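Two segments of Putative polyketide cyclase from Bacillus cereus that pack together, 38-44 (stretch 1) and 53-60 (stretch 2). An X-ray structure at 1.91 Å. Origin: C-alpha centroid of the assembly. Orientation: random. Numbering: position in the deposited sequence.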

ATOM      1  N   HIS A  38      -3.894  18.222   0.940  1.00 17.84           N
ATOM      2  CA  HIS A  38      -5.263  18.572   1.271  1.00 16.96           C
ATOM      3  C   HIS A  38      -6.257  17.600   0.644  1.00 19.96           C
ATOM      4  O   HIS A  38      -7.248  17.274   1.263  1.00 21.11           O
ATOM      5  CB  HIS A  38      -5.554  20.003   0.822  1.00 20.75           C
ATOM      6  CG  HIS A  38      -4.949  21.037   1.719  1.00 19.50           C
ATOM      7  ND1 HIS A  38      -5.209  22.383   1.592  1.00 14.87           N
ATOM      8  CD2 HIS A  38      -4.134  20.905   2.795  1.00 16.95           C
ATOM      9  CE1 HIS A  38      -4.541  23.041   2.533  1.00 20.15           C
ATOM     10  NE2 HIS A  38      -3.893  22.156   3.287  1.00 15.30           N
ATOM     11  N   ALA A  39      -5.997  17.119  -0.557  1.00 18.83           N
ATOM     12  CA  ALA A  39      -6.916  16.134  -1.165  1.00 20.37           C
ATOM     13  C   ALA A  39      -6.896  14.868  -0.332  1.00 18.59           C
ATOM     14  O   ALA A  39      -7.928  14.241  -0.073  1.00 19.10           O
ATOM     15  CB  ALA A  39      -6.502  15.843  -2.631  1.00 19.68           C
ATOM     16  N   ALA A  40      -5.710  14.483   0.103  1.00 19.96           N
ATOM     17  CA  ALA A  40      -5.579  13.290   0.965  1.00 19.64           C
ATOM     18  C   ALA A  40      -6.313  13.506   2.260  1.00 21.39           C
ATOM     19  O   ALA A  40      -7.021  12.627   2.688  1.00 16.82           O
ATOM     20  CB  ALA A  40      -4.134  12.996   1.240  1.00 19.06           C
ATOM     21  N   GLN A  41      -6.166  14.686   2.876  1.00 21.38           N
ATOM     22  CA  GLN A  41      -6.842  14.953   4.131  1.00 21.73           C
ATOM     23  C   GLN A  41      -8.370  14.863   3.984  1.00 18.37           C
ATOM     24  O   GLN A  41      -9.052  14.276   4.842  1.00 20.79           O
ATOM     25  CB  GLN A  41      -6.459  16.305   4.671  1.00 20.69           C
ATOM     26  CG  GLN A  41      -5.097  16.395   5.304  1.00 19.88           C
ATOM     27  CD  GLN A  41      -4.943  17.692   6.039  1.00 23.89           C
ATOM     28  OE1 GLN A  41      -4.505  18.723   5.474  1.00 21.97           O
ATOM     29  NE2 GLN A  41      -5.279  17.665   7.328  1.00 19.48           N
ATOM     30  N   ARG A  42      -8.902  15.417   2.890  1.00 21.54           N
ATOM     31  CA  ARG A  42     -10.349  15.402   2.655  1.00 18.10           C
ATOM     32  C   ARG A  42     -10.821  14.004   2.375  1.00 17.49           C
ATOM     33  O   ARG A  42     -11.898  13.645   2.762  1.00 17.38           O
ATOM     34  CB  ARG A  42     -10.756  16.285   1.478  1.00 20.32           C
ATOM     35  CG  ARG A  42     -10.618  17.770   1.727  1.00 22.28           C
ATOM     36  CD  ARG A  42     -11.237  18.614   0.624  1.00 24.02           C
ATOM     37  NE  ARG A  42     -10.958  20.051   0.807  1.00 27.98           N
ATOM     38  CZ  ARG A  42      -9.907  20.704   0.286  1.00 26.52           C
ATOM     39  NH1 ARG A  42      -9.023  20.117  -0.514  1.00 37.74           N
ATOM     40  NH2 ARG A  42      -9.768  21.995   0.530  1.00 38.39           N
ATOM     41  N   PHE A  43     -10.032  13.231   1.645  1.00 17.99           N
ATOM     42  CA  PHE A  43     -10.367  11.870   1.335  1.00 18.42           C
ATOM     43  C   PHE A  43     -10.441  11.056   2.631  1.00 20.06           C
ATOM     44  O   PHE A  43     -11.415  10.315   2.835  1.00 16.78           O
ATOM     45  CB  PHE A  43      -9.340  11.260   0.349  1.00 17.98           C
ATOM     46  CG  PHE A  43      -9.802   9.977  -0.329  1.00 22.41           C
ATOM     47  CD1 PHE A  43     -10.966   9.944  -1.096  1.00 22.40           C
ATOM     48  CD2 PHE A  43      -9.015   8.831  -0.281  1.00 20.94           C
ATOM     49  CE1 PHE A  43     -11.359   8.756  -1.738  1.00 21.89           C
ATOM     50  CE2 PHE A  43      -9.398   7.669  -0.980  1.00 19.64           C
ATOM     51  CZ  PHE A  43     -10.558   7.646  -1.686  1.00 22.80           C
ATOM     52  N   TYR A  44      -9.457  11.184   3.521  1.00 19.68           N
ATOM     53  CA  TYR A  44      -9.544  10.433   4.795  1.00 17.83           C
ATOM     54  C   TYR A  44     -10.533  11.058   5.806  1.00 17.46           C
ATOM     55  O   TYR A  44     -11.063  10.324   6.641  1.00 18.25           O
ATOM     56  CB  TYR A  44      -8.167  10.030   5.366  1.00 21.77           C
ATOM     57  CG  TYR A  44      -7.480   9.235   4.285  1.00 19.38           C
ATOM     58  CD1 TYR A  44      -7.950   7.976   3.928  1.00 18.05           C
ATOM     59  CD2 TYR A  44      -6.473   9.798   3.526  1.00 23.17           C
ATOM     60  CE1 TYR A  44      -7.442   7.281   2.827  1.00 18.93           C
ATOM     61  CE2 TYR A  44      -5.917   9.091   2.446  1.00 17.65           C
ATOM     62  CZ  TYR A  44      -6.417   7.839   2.112  1.00 19.31           C
ATOM     63  OH  TYR A  44      -5.907   7.176   1.039  1.00 25.05           O
ATOM     64  N   GLU A  53     -20.731  15.467   1.334  1.00 19.06           N
ATOM     65  CA  GLU A  53     -20.426  16.746   0.713  1.00 19.35           C
ATOM     66  C   GLU A  53     -18.917  16.918   0.442  1.00 18.74           C
ATOM     67  O   GLU A  53     -18.529  17.750  -0.369  1.00 17.41           O
ATOM     68  CB  GLU A  53     -20.991  17.900   1.509  1.00 22.26           C
ATOM     69  CG  GLU A  53     -20.316  18.178   2.862  1.00 29.84           C
ATOM     70  CD  GLU A  53     -20.961  17.432   4.030  1.00 44.74           C
ATOM     71  OE1 GLU A  53     -21.741  16.430   3.814  1.00 35.40           O
ATOM     72  OE2 GLU A  53     -20.664  17.863   5.180  1.00 50.24           O
ATOM     73  N   LEU A  54     -18.083  16.106   1.081  1.00 17.98           N
ATOM     74  CA  LEU A  54     -16.622  16.129   0.822  1.00 17.92           C
ATOM     75  C   LEU A  54     -16.274  15.556  -0.536  1.00 17.69           C
ATOM     76  O   LEU A  54     -15.260  15.918  -1.177  1.00 17.80           O
ATOM     77  CB  LEU A  54     -15.864  15.348   1.905  1.00 19.85           C
ATOM     78  CG  LEU A  54     -15.782  15.998   3.287  1.00 24.08           C
ATOM     79  CD1 LEU A  54     -15.134  15.038   4.195  1.00 20.13           C
ATOM     80  CD2 LEU A  54     -15.002  17.383   3.225  1.00 19.13           C
ATOM     81  N   ILE A  55     -17.080  14.625  -0.999  1.00 19.85           N
ATOM     82  CA  ILE A  55     -16.733  13.907  -2.243  1.00 18.91           C
ATOM     83  C   ILE A  55     -16.443  14.806  -3.462  1.00 18.91           C
ATOM     84  O   ILE A  55     -15.366  14.729  -4.055  1.00 21.55           O
ATOM     85  CB  ILE A  55     -17.779  12.804  -2.554  1.00 20.90           C
ATOM     86  CG1 ILE A  55     -17.687  11.705  -1.497  1.00 22.26           C
ATOM     87  CG2 ILE A  55     -17.552  12.191  -3.950  1.00 19.25           C
ATOM     88  CD1 ILE A  55     -18.804  10.702  -1.550  1.00 24.96           C
ATOM     89  N   PRO A  56     -17.372  15.675  -3.837  1.00 20.90           N
ATOM     90  CA  PRO A  56     -17.020  16.531  -4.941  1.00 21.10           C
ATOM     91  C   PRO A  56     -15.896  17.537  -4.668  1.00 21.14           C
ATOM     92  O   PRO A  56     -15.408  18.169  -5.608  1.00 19.87           O
ATOM     93  CB  PRO A  56     -18.332  17.265  -5.248  1.00 22.88           C
ATOM     94  CG  PRO A  56     -19.191  17.074  -4.081  1.00 23.55           C
ATOM     95  CD  PRO A  56     -18.732  15.911  -3.337  1.00 20.12           C
ATOM     96  N   GLN A  57     -15.491  17.726  -3.412  1.00 18.70           N
ATOM     97  CA  GLN A  57     -14.365  18.605  -3.164  1.00 19.01           C
ATOM     98  C   GLN A  57     -13.054  17.828  -3.239  1.00 21.30           C
ATOM     99  O   GLN A  57     -11.981  18.426  -3.173  1.00 20.77           O
ATOM    100  CB  GLN A  57     -14.482  19.260  -1.793  1.00 20.28           C
ATOM    101  CG  GLN A  57     -15.761  20.103  -1.608  1.00 19.60           C
ATOM    102  CD  GLN A  57     -15.889  20.612  -0.198  1.00 18.17           C
ATOM    103  OE1 GLN A  57     -15.177  21.512   0.194  1.00 17.75           O
ATOM    104  NE2 GLN A  57     -16.832  20.050   0.569  1.00 23.96           N
ATOM    105  N   THR A  58     -13.140  16.499  -3.352  1.00 21.91           N
ATOM    106  CA  THR A  58     -11.968  15.630  -3.155  1.00 20.70           C
ATOM    107  C   THR A  58     -11.599  14.791  -4.372  1.00 20.54           C
ATOM    108  O   THR A  58     -10.401  14.664  -4.691  1.00 17.45           O
ATOM    109  CB  THR A  58     -12.211  14.692  -1.975  1.00 19.86           C
ATOM    110  OG1 THR A  58     -12.672  15.443  -0.842  1.00 23.61           O
ATOM    111  CG2 THR A  58     -10.923  13.895  -1.610  1.00 21.59           C
ATOM    112  N   VAL A  59     -12.606  14.217  -5.027  1.00 18.33           N
ATOM    113  CA  VAL A  59     -12.406  13.388  -6.202  1.00 20.41           C
ATOM    114  C   VAL A  59     -13.091  13.987  -7.430  1.00 20.85           C
ATOM    115  O   VAL A  59     -14.026  14.757  -7.296  1.00 18.71           O
ATOM    116  CB  VAL A  59     -12.832  11.894  -5.951  1.00 21.40           C
ATOM    117  CG1 VAL A  59     -12.219  11.388  -4.610  1.00 17.19           C
ATOM    118  CG2 VAL A  59     -14.370  11.730  -5.928  1.00 15.70           C
ATOM    119  N   THR A  60     -12.607  13.640  -8.620  1.00 21.58           N
ATOM    120  CA  THR A  60     -13.197  14.134  -9.854  1.00 22.17           C
ATOM    121  C   THR A  60     -14.463  13.341 -10.121  1.00 22.91           C
ATOM    122  O   THR A  60     -14.657  12.236  -9.607  1.00 21.32           O
ATOM    123  CB  THR A  60     -12.257  13.984 -11.045  1.00 24.90           C
ATOM    124  OG1 THR A  60     -11.963  12.605 -11.233  1.00 23.71           O
ATOM    125  CG2 THR A  60     -10.986  14.780 -10.817  1.00 23.26           C
TER
HETATM  126  O   HOH W   1     -13.571  21.004   2.507  1.00 24.30           O
HETATM  127  O   HOH W   2      -9.466  18.324  -2.543  1.00 29.97           O

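Residues 38–44 form one length of a longer helix, and residues 53–60 run from a loop through a short, weakly bonded helix at about 55–58 into a strand at 59–60. The two backbones come nearest at Ala-39 and Thr-58, whose CA atoms lie 5.5 Å apart. Together the stretches bury 312 Å². No direct hydrogen bond joins them, so the contact rests on van der Waals packing and on two waters.

Stretch 2 opens with Glu-53, which does not touch the helix but helps to hold Gln-57: Glu-53 O accepts a nearly straight hydrogen bond from Gln-57 NE2 at 3.0 Å. Leu-54 points its CA-to-CB bond toward the helix and sets a methyl against the backbone, with Leu-54 CD1 3.8 Å from Arg-42 O. Leu-54 O serves the turn twice, accepting from Gln-57 N at 2.9 Å and from the hydroxyl Thr-58 OG1 at 2.7 Å. Ile-55 points away from the helix, yet Ile-55 O steadies the turn by accepting from Thr-58 N at 2.9 Å and Val-59 N at 3.0 Å. Pro-56 is exposed and out of reach.

Gln-57 meets Arg-42 along the aliphatic part of the arginine side chain: Arg-42 CD lies 4.1 Å from Gln-57 CB and 3.9 Å from Gln-57 O. The polar groups are linked through water instead. Water 1 accepts from Arg-42 NE at 3.3 Å and donates to Gln-57 OE1 at 2.9 Å, while water 2 lies 2.6 Å from Gln-57 O and 2.7 Å from Arg-42 NH1, the latter a weak bond. The m, t, t course of chi1 to chi3 extends Arg-42 past the turn, and this residue gives up more surface to the contact than any other, 96 Å².

Thr-58 is the main contributor from stretch 2. The m rotamer of Thr-58 places Thr-58 OG1 3.1 Å from Arg-42 CB, a close contact with carbon and not a hydrogen bond; the hydroxyl spends its proton on Leu-54 O within its own turn. The methyl Thr-58 CG2 settles against the helix backbone, 3.4 Å from both Ala-39 O and Phe-43 N. Those two helix atoms are already paired with each other, Phe-43 N donating to Ala-39 O at 2.9 Å, so the methyl packs beside a satisfied backbone bond. Thr-58 CG2 also lies 3.6 Å from Phe-43 CB.

At Val-59 the contact becomes wholly apolar. With Phe-43 chi1 in t, its ring reaches the valine, and Phe-43 CE1 approaches Val-59 CG1 to 4.0 Å; the two apolar groups cover part of each other's surface, and both residues are buried. Thr-60 carries the strand onward, beyond reach of the helix segment.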